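Local coordinates for putative HMP/thiamine permease protein YkoE (Bacillus subtilis, PDB 5EDL) that probably carries thiamine or its hydroxymethylpyrimidine precursor across the membrane as the substrate-binding S component of an energy-coupling factor transporter, at residues A[146-149]-A[150-154]. Residues are numbered along the deposited sequence; the frame is centred on the assembly and turned at random.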
loop_
_atom_site.group_PDB
_atom_site.type_symbol
_atom_site.label_atom_id
_atom_site.label_comp_id
_atom_site.label_asym_id
_atom_site.label_seq_id
_atom_site.Cartn_x
_atom_site.Cartn_y
_atom_site.Cartn_z
ATOM N N MET A 146 -1.392 -5.472 -19.022
ATOM C CA MET A 146 -2.018 -5.263 -17.716
ATOM C C MET A 146 -0.982 -5.285 -16.580
ATOM O O MET A 146 -1.055 -4.468 -15.668
ATOM C CB MET A 146 -3.112 -6.301 -17.450
ATOM C CG MET A 146 -4.403 -6.057 -18.272
ATOM S SD MET A 146 -5.863 -6.943 -17.638
ATOM C CE MET A 146 -5.341 -8.626 -17.941
ATOM N N LEU A 147 -0.033 -6.217 -16.639
ATOM C CA LEU A 147 1.022 -6.279 -15.631
ATOM C C LEU A 147 1.855 -4.999 -15.609
ATOM O O LEU A 147 2.175 -4.476 -14.538
ATOM C CB LEU A 147 1.945 -7.472 -15.866
ATOM C CG LEU A 147 3.087 -7.616 -14.855
ATOM C CD1 LEU A 147 2.567 -7.674 -13.425
ATOM C CD2 LEU A 147 3.940 -8.855 -15.187
ATOM N N VAL A 148 2.219 -4.512 -16.790
ATOM C CA VAL A 148 3.005 -3.296 -16.884
ATOM C C VAL A 148 2.248 -2.113 -16.266
ATOM O O VAL A 148 2.806 -1.364 -15.456
ATOM C CB VAL A 148 3.383 -2.978 -18.338
ATOM C CG1 VAL A 148 3.877 -1.558 -18.452
ATOM C CG2 VAL A 148 4.448 -3.962 -18.831
ATOM N N ILE A 149 0.981 -1.953 -16.650
ATOM C CA ILE A 149 0.137 -0.919 -16.060
ATOM C C ILE A 149 0.031 -1.096 -14.543
ATOM O O ILE A 149 0.146 -0.130 -13.791
ATOM C CB ILE A 149 -1.284 -0.910 -16.660
ATOM C CG1 ILE A 149 -1.228 -0.656 -18.175
ATOM C CG2 ILE A 149 -2.138 0.145 -15.962
ATOM C CD1 ILE A 149 -2.588 -0.792 -18.890
ATOM N N ARG A 150 -0.178 -2.326 -14.084
ATOM C CA ARG A 150 -0.302 -2.539 -12.646
ATOM C C ARG A 150 1.021 -2.252 -11.922
ATOM O O ARG A 150 1.013 -1.757 -10.793
ATOM C CB ARG A 150 -0.770 -3.956 -12.311
ATOM C CG ARG A 150 -1.257 -4.080 -10.846
ATOM C CD ARG A 150 -1.723 -5.499 -10.482
ATOM N NE ARG A 150 -2.875 -5.930 -11.283
ATOM C CZ ARG A 150 -3.555 -7.054 -11.076
ATOM N NH1 ARG A 150 -3.209 -7.873 -10.089
ATOM N NH2 ARG A 150 -4.585 -7.358 -11.859
ATOM N N LEU A 151 2.144 -2.567 -12.560
ATOM C CA LEU A 151 3.444 -2.269 -11.964
ATOM C C LEU A 151 3.633 -0.754 -11.809
ATOM O O LEU A 151 4.070 -0.271 -10.762
ATOM C CB LEU A 151 4.571 -2.874 -12.799
ATOM C CG LEU A 151 4.780 -4.390 -12.661
ATOM C CD1 LEU A 151 5.639 -4.930 -13.789
ATOM C CD2 LEU A 151 5.406 -4.720 -11.314
ATOM N N ILE A 152 3.279 -0.000 -12.843
ATOM C CA ILE A 152 3.413 1.449 -12.783
ATOM C C ILE A 152 2.489 2.047 -11.722
ATOM O O ILE A 152 2.884 2.943 -10.962
ATOM C CB ILE A 152 3.124 2.088 -14.149
ATOM C CG1 ILE A 152 4.181 1.631 -15.164
ATOM C CG2 ILE A 152 3.099 3.606 -14.032
ATOM C CD1 ILE A 152 3.899 2.049 -16.557
ATOM N N SER A 153 1.265 1.534 -11.673
ATOM C CA SER A 153 0.262 2.003 -10.727
ATOM C C SER A 153 0.684 1.694 -9.285
ATOM O O SER A 153 0.478 2.505 -8.386
ATOM C CB SER A 153 -1.114 1.372 -11.029
ATOM O OG SER A 153 -2.091 1.782 -10.079
ATOM N N GLY A 154 1.267 0.515 -9.074
ATOM C CA GLY A 154 1.825 0.167 -7.781
ATOM C C GLY A 154 2.956 1.123 -7.393
ATOM O O GLY A 154 3.031 1.582 -6.259
#
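L147 and L151, one turn apart on the transmembrane helix 140-170, cross at an angle, CG of L147 lying 3.9 Å from CD1 of L151. A chi1 of 180° places CG of L147 beside the carbonyl carbon, from where CD1 reaches along the helix towards CG of L151, 4.0 Å away. L147 also touches F126, and L151 touches M119 and V123, of helix 111-132, so the pair is part of a helix-helix seam. An alanine in place of L151 would probably open a gap beside V123 and leave the isobutyl group of L147 freer to turn. Round the helix, V148 and I152 run alongside each other, with CG1 of V148 4.1 Å from CD1 of I152. Four successive i to i+4 backbone hydrogen bonds hold these two turns; L151 N reaches L147 O at 2.7 Å. R150 runs inward and bends at chi3 (-62°); beyond the bend its guanidinium forms salt bridges with E41 and D129, and R150 also meets Y44 through a cation-pi contact and touches the bound thiamine. S153 OG hydrogen-bonds with P42 O and G45 N. An otherwise apolar membrane helix thus buries two polar side chains, the arginine's charge probably balanced by two carboxylates beside the vitamin.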